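Long-range contacts in Ras-associated and pleckstrin homology domains-containing protein 1 (Homo sapiens, PDB 4GN1), which mediates localized membrane signals, is implicated in regulating lamellipodial dynamics and recruits EVL and VASP to the leading edge, and of which this chain is the RA-PH part: residues A[4-9]-A[67-72]; A[46-51]-A[86-91]; A[57-62]-A[187-192]. All blocks are in the same frame, centred on the assembly; numbering follows the deposited sequence.

Interaction 1. Residues A[4-9]-A[67-72]; sequences KKLVIR and NLVENL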
loop_
_atom_site.group_PDB
_atom_site.type_symbol
_atom_site.label_atom_id
_atom_site.label_comp_id
_atom_site.label_asym_id
_atom_site.label_seq_id
_atom_site.Cartn_x
_atom_site.Cartn_y
_atom_site.Cartn_z
ATOM N N LYS A 4 3.524 27.957 2.235
ATOM C CA LYS A 4 4.721 27.690 1.439
ATOM C C LYS A 4 4.441 26.903 0.158
ATOM O O LYS A 4 3.663 25.937 0.146
ATOM C CB LYS A 4 5.760 26.930 2.261
ATOM C CG LYS A 4 6.163 27.577 3.577
ATOM C CD LYS A 4 6.241 26.501 4.663
ATOM C CE LYS A 4 7.560 26.511 5.425
ATOM N NZ LYS A 4 7.907 25.115 5.827
ATOM N N LYS A 5 5.115 27.335 -0.905
ATOM C CA LYS A 5 5.062 26.708 -2.216
ATOM C C LYS A 5 6.245 25.770 -2.402
ATOM O O LYS A 5 7.331 26.007 -1.859
ATOM C CB LYS A 5 5.136 27.786 -3.292
ATOM C CG LYS A 5 4.170 28.945 -3.112
ATOM C CD LYS A 5 2.763 28.529 -3.499
ATOM C CE LYS A 5 1.715 29.344 -2.772
ATOM N NZ LYS A 5 0.407 28.816 -3.232
ATOM N N LEU A 6 6.045 24.712 -3.183
ATOM C CA LEU A 6 7.153 23.833 -3.589
ATOM C C LEU A 6 6.969 23.284 -5.003
ATOM O O LEU A 6 5.911 22.753 -5.336
ATOM C CB LEU A 6 7.345 22.675 -2.598
ATOM C CG LEU A 6 8.358 21.585 -2.991
ATOM C CD1 LEU A 6 9.800 21.955 -2.675
ATOM C CD2 LEU A 6 7.999 20.293 -2.277
ATOM N N VAL A 7 8.017 23.409 -5.817
ATOM C CA VAL A 7 8.074 22.797 -7.132
ATOM C C VAL A 7 8.632 21.377 -7.039
ATOM O O VAL A 7 9.769 21.171 -6.642
ATOM C CB VAL A 7 8.877 23.644 -8.136
ATOM C CG1 VAL A 7 8.632 23.148 -9.556
ATOM C CG2 VAL A 7 8.481 25.116 -8.044
ATOM N N ILE A 8 7.789 20.399 -7.367
ATOM C CA ILE A 8 8.190 19.001 -7.432
ATOM C C ILE A 8 8.455 18.588 -8.880
ATOM O O ILE A 8 7.982 19.233 -9.813
ATOM C CB ILE A 8 7.118 18.073 -6.812
ATOM C CG1 ILE A 8 5.807 18.158 -7.597
ATOM C CG2 ILE A 8 6.882 18.466 -5.365
ATOM C CD1 ILE A 8 4.807 17.084 -7.247
ATOM N N ARG A 9 9.230 17.525 -9.051
ATOM C CA ARG A 9 9.441 16.926 -10.362
ATOM C C ARG A 9 8.760 15.579 -10.374
ATOM O O ARG A 9 8.967 14.773 -9.475
ATOM C CB ARG A 9 10.929 16.748 -10.677
ATOM C CG ARG A 9 11.219 16.407 -12.128
ATOM C CD ARG A 9 12.666 16.713 -12.488
ATOM N NE ARG A 9 13.600 15.694 -12.011
ATOM C CZ ARG A 9 14.037 14.666 -12.749
ATOM N NH1 ARG A 9 13.621 14.524 -14.015
ATOM N NH2 ARG A 9 14.904 13.782 -12.234
ATOM N N ASN A 67 -1.152 14.456 2.854
ATOM C CA ASN A 67 -0.462 15.693 2.589
ATOM C C ASN A 67 0.852 15.330 1.870
ATOM O O ASN A 67 1.704 14.610 2.404
ATOM C CB ASN A 67 -0.247 16.441 3.908
ATOM C CG ASN A 67 0.282 17.854 3.717
ATOM O OD1 ASN A 67 1.447 18.057 3.363
ATOM N ND2 ASN A 67 -0.552 18.832 3.969
ATOM N N LEU A 68 0.987 15.773 0.623
ATOM C CA LEU A 68 2.185 15.463 -0.150
ATOM C C LEU A 68 3.467 16.037 0.464
ATOM O O LEU A 68 4.461 15.311 0.681
ATOM C CB LEU A 68 2.041 15.916 -1.611
ATOM C CG LEU A 68 3.232 15.546 -2.524
ATOM C CD1 LEU A 68 3.551 14.038 -2.437
ATOM C CD2 LEU A 68 3.000 15.999 -3.965
ATOM N N VAL A 69 3.428 17.333 0.758
ATOM C CA VAL A 69 4.601 18.031 1.222
ATOM C C VAL A 69 5.113 17.367 2.472
ATOM O O VAL A 69 6.306 17.126 2.578
ATOM C CB VAL A 69 4.375 19.553 1.428
ATOM C CG1 VAL A 69 5.529 20.185 2.207
ATOM C CG2 VAL A 69 4.264 20.234 0.087
ATOM N N GLU A 70 4.214 17.050 3.396
ATOM C CA GLU A 70 4.581 16.373 4.646
ATOM C C GLU A 70 5.272 15.039 4.425
ATOM O O GLU A 70 6.189 14.682 5.159
ATOM C CB GLU A 70 3.361 16.254 5.566
ATOM C CG GLU A 70 3.237 15.025 6.460
ATOM C CD GLU A 70 1.832 14.955 7.072
ATOM O OE1 GLU A 70 1.163 13.910 7.027
ATOM O OE2 GLU A 70 1.348 15.993 7.545
ATOM N N ASN A 71 4.858 14.307 3.404
ATOM C CA ASN A 71 5.512 13.057 3.131
ATOM C C ASN A 71 6.905 13.258 2.555
ATOM O O ASN A 71 7.839 12.507 2.877
ATOM C CB ASN A 71 4.634 12.205 2.243
ATOM C CG ASN A 71 3.583 11.467 3.048
ATOM O OD1 ASN A 71 3.907 10.628 3.877
ATOM N ND2 ASN A 71 2.333 11.791 2.831
ATOM N N LEU A 72 7.042 14.305 1.743
ATOM C CA LEU A 72 8.281 14.587 1.059
ATOM C C LEU A 72 9.362 15.024 2.031
ATOM O O LEU A 72 10.534 14.734 1.793
ATOM C CB LEU A 72 8.096 15.647 -0.026
ATOM C CG LEU A 72 7.299 15.362 -1.300
ATOM C CD1 LEU A 72 7.530 16.512 -2.272
ATOM C CD2 LEU A 72 7.642 14.033 -1.972
#

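Interaction 2. Residues A[46-51]-A[86-91]; sequences DWSLVE and MERIEK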
loop_
_atom_site.group_PDB
_atom_site.type_symbol
_atom_site.label_atom_id
_atom_site.label_comp_id
_atom_site.label_asym_id
_atom_site.label_seq_id
_atom_site.Cartn_x
_atom_site.Cartn_y
_atom_site.Cartn_z
ATOM N N ASP A 46 -8.299 6.114 -11.293
ATOM C CA ASP A 46 -7.088 5.274 -11.341
ATOM C C ASP A 46 -5.735 5.988 -11.524
ATOM O O ASP A 46 -4.672 5.359 -11.351
ATOM C CB ASP A 46 -7.220 4.193 -12.406
ATOM C CG ASP A 46 -8.213 3.111 -12.016
ATOM O OD1 ASP A 46 -8.223 2.678 -10.834
ATOM O OD2 ASP A 46 -8.985 2.689 -12.893
ATOM N N TRP A 47 -5.772 7.270 -11.890
ATOM C CA TRP A 47 -4.554 8.080 -11.894
ATOM C C TRP A 47 -4.006 8.166 -10.509
ATOM O O TRP A 47 -4.731 8.438 -9.558
ATOM C CB TRP A 47 -4.777 9.462 -12.511
ATOM C CG TRP A 47 -4.991 9.336 -13.998
ATOM C CD1 TRP A 47 -6.196 9.386 -14.685
ATOM C CD2 TRP A 47 -3.982 9.051 -15.027
ATOM N NE1 TRP A 47 -6.003 9.182 -16.035
ATOM C CE2 TRP A 47 -4.705 8.982 -16.306
ATOM C CE3 TRP A 47 -2.605 8.879 -15.022
ATOM C CZ2 TRP A 47 -4.059 8.741 -17.507
ATOM C CZ3 TRP A 47 -1.958 8.642 -16.244
ATOM C CH2 TRP A 47 -2.670 8.576 -17.457
ATOM N N SER A 48 -2.716 7.899 -10.380
ATOM C CA SER A 48 -2.108 7.727 -9.086
ATOM C C SER A 48 -0.786 8.462 -8.998
ATOM O O SER A 48 -0.126 8.723 -10.000
ATOM C CB SER A 48 -1.870 6.236 -8.834
ATOM O OG SER A 48 -3.099 5.506 -8.842
ATOM N N LEU A 49 -0.402 8.785 -7.783
ATOM C CA LEU A 49 0.908 9.320 -7.542
ATOM C C LEU A 49 1.627 8.264 -6.736
ATOM O O LEU A 49 1.137 7.779 -5.691
ATOM C CB LEU A 49 0.843 10.644 -6.792
ATOM C CG LEU A 49 2.098 11.517 -6.854
ATOM C CD1 LEU A 49 2.417 12.061 -8.256
ATOM C CD2 LEU A 49 1.949 12.664 -5.868
ATOM N N VAL A 50 2.787 7.895 -7.254
ATOM C CA VAL A 50 3.557 6.793 -6.735
ATOM C C VAL A 50 4.919 7.346 -6.323
ATOM O O VAL A 50 5.510 8.147 -7.066
ATOM C CB VAL A 50 3.730 5.749 -7.858
ATOM C CG1 VAL A 50 4.603 4.589 -7.406
ATOM C CG2 VAL A 50 2.372 5.272 -8.376
ATOM N N GLU A 51 5.415 6.943 -5.148
ATOM C CA GLU A 51 6.804 7.275 -4.764
ATOM C C GLU A 51 7.665 6.028 -4.794
ATOM O O GLU A 51 7.182 4.942 -4.444
ATOM C CB GLU A 51 6.894 7.990 -3.392
ATOM C CG GLU A 51 6.621 7.139 -2.152
ATOM C CD GLU A 51 6.719 7.913 -0.843
ATOM O OE1 GLU A 51 6.089 7.496 0.139
ATOM O OE2 GLU A 51 7.405 8.945 -0.770
ATOM N N MET A 86 1.070 7.906 -12.839
ATOM C CA MET A 86 0.631 6.813 -13.733
ATOM C C MET A 86 -0.692 6.221 -13.252
ATOM O O MET A 86 -1.049 6.350 -12.095
ATOM C CB MET A 86 1.671 5.684 -13.790
ATOM C CG MET A 86 2.065 5.126 -12.425
ATOM S SD MET A 86 3.466 3.972 -12.473
ATOM C CE MET A 86 2.986 2.971 -13.893
ATOM N N GLU A 87 -1.410 5.571 -14.149
ATOM C CA GLU A 87 -2.599 4.840 -13.787
ATOM C C GLU A 87 -2.195 3.603 -13.025
ATOM O O GLU A 87 -1.354 2.826 -13.485
ATOM C CB GLU A 87 -3.310 4.391 -15.046
ATOM C CG GLU A 87 -4.326 5.368 -15.575
ATOM C CD GLU A 87 -4.597 5.091 -17.026
ATOM O OE1 GLU A 87 -5.766 4.853 -17.362
ATOM O OE2 GLU A 87 -3.616 5.084 -17.820
ATOM N N ARG A 88 -2.774 3.416 -11.851
ATOM C CA ARG A 88 -2.566 2.161 -11.126
ATOM C C ARG A 88 -3.920 1.538 -10.799
ATOM O O ARG A 88 -4.722 2.124 -10.073
ATOM C CB ARG A 88 -1.721 2.395 -9.869
ATOM C CG ARG A 88 -0.299 2.907 -10.150
ATOM C CD ARG A 88 0.590 1.874 -10.828
ATOM N NE ARG A 88 0.816 0.737 -9.940
ATOM C CZ ARG A 88 1.933 0.503 -9.260
ATOM N NH1 ARG A 88 2.982 1.300 -9.394
ATOM N NH2 ARG A 88 2.007 -0.567 -8.480
ATOM N N ILE A 89 -4.209 0.367 -11.348
ATOM C CA ILE A 89 -5.503 -0.278 -11.006
ATOM C C ILE A 89 -5.533 -0.745 -9.559
ATOM O O ILE A 89 -6.585 -0.700 -8.932
ATOM C CB ILE A 89 -5.937 -1.397 -11.990
ATOM C CG1 ILE A 89 -5.013 -2.620 -11.918
ATOM C CG2 ILE A 89 -6.061 -0.815 -13.403
ATOM C CD1 ILE A 89 -5.372 -3.741 -12.879
ATOM N N GLU A 90 -4.371 -1.125 -9.025
ATOM C CA GLU A 90 -4.264 -1.532 -7.631
ATOM C C GLU A 90 -4.932 -0.557 -6.650
ATOM O O GLU A 90 -5.387 -0.990 -5.591
ATOM C CB GLU A 90 -2.804 -1.696 -7.187
ATOM C CG GLU A 90 -2.010 -2.792 -7.852
ATOM C CD GLU A 90 -0.957 -2.262 -8.809
ATOM O OE1 GLU A 90 0.011 -2.999 -9.071
ATOM O OE2 GLU A 90 -1.079 -1.122 -9.297
ATOM N N LYS A 91 -4.977 0.744 -6.972
ATOM C CA LYS A 91 -5.407 1.740 -5.960
ATOM C C LYS A 91 -6.852 1.543 -5.504
ATOM O O LYS A 91 -7.130 1.542 -4.312
ATOM C CB LYS A 91 -5.159 3.206 -6.406
ATOM C CG LYS A 91 -5.543 4.225 -5.322
ATOM C CD LYS A 91 -5.149 5.679 -5.631
ATOM C CE LYS A 91 -5.942 6.294 -6.801
ATOM N NZ LYS A 91 -5.602 7.723 -7.041
#

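Interaction 3. Residues A[57-62]-A[187-192]; sequences QMERIF and YGQDYR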
loop_
_atom_site.group_PDB
_atom_site.type_symbol
_atom_site.label_atom_id
_atom_site.label_comp_id
_atom_site.label_asym_id
_atom_site.label_seq_id
_atom_site.Cartn_x
_atom_site.Cartn_y
_atom_site.Cartn_z
ATOM N N GLN A 57 14.658 0.114 -3.183
ATOM C CA GLN A 57 14.073 -0.471 -4.385
ATOM C C GLN A 57 12.619 -0.948 -4.169
ATOM O O GLN A 57 12.262 -2.091 -4.443
ATOM C CB GLN A 57 14.987 -1.586 -4.927
ATOM C CG GLN A 57 14.962 -1.766 -6.437
ATOM C CD GLN A 57 15.902 -2.871 -6.916
ATOM O OE1 GLN A 57 17.120 -2.691 -6.950
ATOM N NE2 GLN A 57 15.339 -4.019 -7.288
ATOM N N MET A 58 11.778 -0.052 -3.683
ATOM C CA MET A 58 10.379 -0.379 -3.481
ATOM C C MET A 58 9.507 0.841 -3.801
ATOM O O MET A 58 10.020 1.930 -4.072
ATOM C CB MET A 58 10.168 -0.873 -2.035
ATOM C CG MET A 58 10.539 0.174 -1.002
ATOM S SD MET A 58 10.350 -0.336 0.711
ATOM C CE MET A 58 11.900 -1.194 0.960
ATOM N N GLU A 59 8.190 0.690 -3.764
ATOM C CA GLU A 59 7.355 1.823 -4.129
ATOM C C GLU A 59 5.979 1.727 -3.509
ATOM O O GLU A 59 5.510 0.629 -3.230
ATOM C CB GLU A 59 7.222 1.901 -5.648
ATOM C CG GLU A 59 6.418 0.753 -6.224
ATOM C CD GLU A 59 6.098 0.908 -7.700
ATOM O OE1 GLU A 59 6.936 1.500 -8.448
ATOM O OE2 GLU A 59 5.003 0.401 -8.095
ATOM N N ARG A 60 5.320 2.864 -3.289
ATOM C CA ARG A 60 3.928 2.815 -2.877
ATOM C C ARG A 60 3.095 3.855 -3.583
ATOM O O ARG A 60 3.595 4.924 -3.982
ATOM C CB ARG A 60 3.781 2.944 -1.350
ATOM C CG ARG A 60 4.189 4.271 -0.717
ATOM C CD ARG A 60 3.852 4.313 0.797
ATOM N NE ARG A 60 3.913 5.677 1.328
ATOM C CZ ARG A 60 2.836 6.416 1.637
ATOM N NH1 ARG A 60 1.601 5.933 1.501
ATOM N NH2 ARG A 60 2.989 7.655 2.093
ATOM N N ILE A 61 1.824 3.530 -3.755
ATOM C CA ILE A 61 0.851 4.494 -4.205
ATOM C C ILE A 61 0.373 5.245 -2.969
ATOM O O ILE A 61 -0.118 4.637 -2.029
ATOM C CB ILE A 61 -0.330 3.798 -4.893
ATOM C CG1 ILE A 61 0.166 2.937 -6.046
ATOM C CG2 ILE A 61 -1.391 4.811 -5.348
ATOM C CD1 ILE A 61 -0.686 1.710 -6.301
ATOM N N PHE A 62 0.570 6.560 -2.952
ATOM C CA PHE A 62 0.073 7.404 -1.867
ATOM C C PHE A 62 -1.419 7.247 -1.792
ATOM O O PHE A 62 -2.054 7.056 -2.828
ATOM C CB PHE A 62 0.329 8.873 -2.178
ATOM C CG PHE A 62 1.754 9.284 -2.059
ATOM C CD1 PHE A 62 2.375 9.319 -0.827
ATOM C CD2 PHE A 62 2.471 9.648 -3.177
ATOM C CE1 PHE A 62 3.689 9.711 -0.708
ATOM C CE2 PHE A 62 3.790 10.054 -3.064
ATOM C CZ PHE A 62 4.393 10.093 -1.827
ATOM N N TYR A 187 5.236 -1.967 -2.262
ATOM C CA TYR A 187 5.610 -3.115 -3.095
ATOM C C TYR A 187 7.099 -3.089 -3.349
ATOM O O TYR A 187 7.655 -2.043 -3.685
ATOM C CB TYR A 187 4.921 -3.065 -4.445
ATOM C CG TYR A 187 3.416 -3.125 -4.398
ATOM C CD1 TYR A 187 2.747 -4.329 -4.141
ATOM C CD2 TYR A 187 2.645 -1.977 -4.638
ATOM C CE1 TYR A 187 1.365 -4.385 -4.118
ATOM C CE2 TYR A 187 1.251 -2.029 -4.617
ATOM C CZ TYR A 187 0.624 -3.232 -4.349
ATOM O OH TYR A 187 -0.753 -3.289 -4.314
ATOM N N GLY A 188 7.748 -4.238 -3.195
ATOM C CA GLY A 188 9.154 -4.389 -3.563
ATOM C C GLY A 188 9.267 -4.676 -5.044
ATOM O O GLY A 188 8.395 -5.328 -5.624
ATOM N N GLN A 189 10.344 -4.176 -5.654
ATOM C CA GLN A 189 10.578 -4.332 -7.093
ATOM C C GLN A 189 11.732 -5.260 -7.342
ATOM O O GLN A 189 12.878 -4.933 -6.990
ATOM C CB GLN A 189 10.863 -2.978 -7.766
ATOM C CG GLN A 189 9.679 -2.021 -7.749
ATOM C CD GLN A 189 8.371 -2.770 -7.972
ATOM O OE1 GLN A 189 8.201 -3.493 -8.976
ATOM N NE2 GLN A 189 7.444 -2.628 -7.021
ATOM N N ASP A 190 11.432 -6.414 -7.941
ATOM C CA ASP A 190 12.465 -7.353 -8.355
ATOM C C ASP A 190 13.259 -7.896 -7.153
ATOM O O ASP A 190 14.486 -8.000 -7.171
ATOM C CB ASP A 190 13.389 -6.703 -9.395
ATOM C CG ASP A 190 14.351 -7.701 -10.022
ATOM O OD1 ASP A 190 15.535 -7.342 -10.200
ATOM O OD2 ASP A 190 13.935 -8.855 -10.303
ATOM N N TYR A 191 12.536 -8.250 -6.102
ATOM C CA TYR A 191 13.150 -8.753 -4.880
ATOM C C TYR A 191 13.707 -10.168 -5.072
ATOM O O TYR A 191 14.602 -10.607 -4.332
ATOM C CB TYR A 191 12.162 -8.639 -3.704
ATOM C CG TYR A 191 12.170 -7.269 -3.046
ATOM C CD1 TYR A 191 12.798 -6.187 -3.662
ATOM C CD2 TYR A 191 11.548 -7.056 -1.807
ATOM C CE1 TYR A 191 12.829 -4.945 -3.054
ATOM C CE2 TYR A 191 11.553 -5.819 -1.199
ATOM C CZ TYR A 191 12.195 -4.762 -1.818
ATOM O OH TYR A 191 12.226 -3.516 -1.229
ATOM N N ARG A 192 13.159 -10.862 -6.069
ATOM C CA ARG A 192 13.712 -12.107 -6.585
ATOM C C ARG A 192 15.226 -12.053 -6.640
ATOM O O ARG A 192 15.911 -12.899 -6.079
ATOM C CB ARG A 192 13.190 -12.337 -7.999
ATOM C CG ARG A 192 12.124 -13.408 -8.108
ATOM C CD ARG A 192 12.715 -14.749 -7.739
ATOM N NE ARG A 192 12.277 -15.773 -8.678
ATOM C CZ ARG A 192 12.579 -17.064 -8.593
ATOM N NH1 ARG A 192 13.333 -17.535 -7.601
ATOM N NH2 ARG A 192 12.122 -17.886 -9.517
#

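Interaction 1. Residues A[4-9]-A[67-72]
Leu6 and Ile8 of strand 5-11 pack against Leu68, Val69 and Leu72 of the short helix 68-72, a purely apolar strand-to-helix contact near one end of the Ras-associating domain. The axes of the two segments are 10.8 Å apart at their closest approach and cross at 70°; the touch involves a few methyl groups and a modest 172 Å² of buried surface. Leu72 CD1 reaches both strand residues, lying 3.7 Å from Ile8 CG2 and 3.8 Å from Leu6 CD2. Its side chain runs at about a right angle to that of Ile8. The branches of Ile8 divide the work. With CG1 between the backbone N and the carbonyl carbon (chi1 63°), CG2 stands anti to the carbonyl carbon and meets Leu72, while CD1 goes to Leu68 CD2, 3.9 Å away, in a tip-to-tip approach. Val69 contributes more loosely, its CG2 being 4.4 Å from Leu6 CD2. The helix start is fixed by the N-cap residue Asn67, whose OD1 accepts from Glu70 N at 2.9 Å, and Asn67 ND2 is tied to Glu24 O. Leu83 touches both Ile8 and Leu72, extending the apolar layer to the neighbouring strand 83-87. A short helix between the fourth and fifth strands, packed near the first, is characteristic of the ubiquitin-like beta-grasp fold of Ras-associating domains.

Interaction 2. Residues A[46-51]-A[86-91]
Trp47 and Ser48 pair with Glu87 and Met86 in the antiparallel ladder between strands 47-53 and 83-87 of the beta-grasp sheet. Ser48 and Met86 form the hydrogen-bonded pair, Ser48 N giving to Met86 O at 2.8 Å and Met86 N to Ser48 O at 3.2 Å; Trp47 and Glu87 are the non-hydrogen-bonded pair. Where the ladder ends, Asp46 O is gripped twice, by Arg88 N at 2.8 Å and by Ser48 OG at 3.0 Å, the hydroxyl coming from above the carbonyl plane. The chain then turns, and Lys91 reaches back with its NZ 2.8 Å from Trp47 O. That ammonium also forms a salt bridge with Asp64. On the face carrying Ser48, Val50 CG2 lies 4.0 Å from Arg88 CG and also touches Met86 CG. Arg88 NE forms a salt bridge with Glu90 OE2 (2.7 Å), nearly in the guanidinium plane, and Arg88 NH1 a second one with Glu59 of strand 58-61. Across the opposite face the Glu87 side chain crosses obliquely over the indole, with its carboxylate stacked 15° from the ring plane, and its CG sits over the centre of the Trp47 six-membered ring in a CH-pi contact, 3.6 Å from the centroid.

Interaction 3. Residues A[57-62]-A[187-192]
Gln57 NE2 donates to Gln189 O over 2.6 Å, a fairly straight bond (156° at the hydrogen) with the acceptor close to the amide plane. In Gln57, chi2 179° extends the chain to CD, on the side of Gln189. Gln57 O in turn accepts from Gln189 N at 3.1 Å, and Tyr191 CE1 approaches the same oxygen to 3.2 Å. The ladder proper is antiparallel: Glu59 and Tyr187 form its hydrogen-bonded pair, Tyr187 N giving to Glu59 O and Glu59 N to Tyr187 O, both at 2.8 Å. It joins strand 58-61 of the Ras-associating domain to strand 184-188 of the PH domain, so backbone hydrogen bonds run directly between the two domains here. A G1 beta bulge at Gln57 and Met58, which both face one residue of strand 47-53, opens strand 58-61. Next to it Met58 CE touches Tyr191 OH, 3.2 Å away, and that hydroxyl is hydrogen-bonded to Leu56 O. Tyr191 is an ABL1 phosphorylation site, unmodified here and buried, so access by a kinase would probably require local opening. Gly188 CA lies 3.5 Å above the Tyr191 ring plane, offset toward its rim, while on the other face of the ladder Gln189 NE2 packs 3.6 Å from Glu59 CG.

Interactions 1 and 2 lie within the Ras-associating domain, whereas interaction 3 joins it to the PH domain. The first is methyl packing of a helix on a strand, with the exposed Leu6 at its margin; the other two are short antiparallel ladders with polar side chains at their ends. Strands 47-53 and 58-61 are neighbours, and Leu49 O of interaction 2 probably accepts a hydrogen bond from Phe62 N of interaction 3. Leu49 CD2 packs 4.0 Å from Leu68 CD2, while Phe62 touches Leu68 and Asn71, linking both ladders to the helix of interaction 1. Interaction 1 lies farthest from the chain centre (about 20 Å between centres, against 11 and 10 Å); interaction 3 has no exposed touching residue.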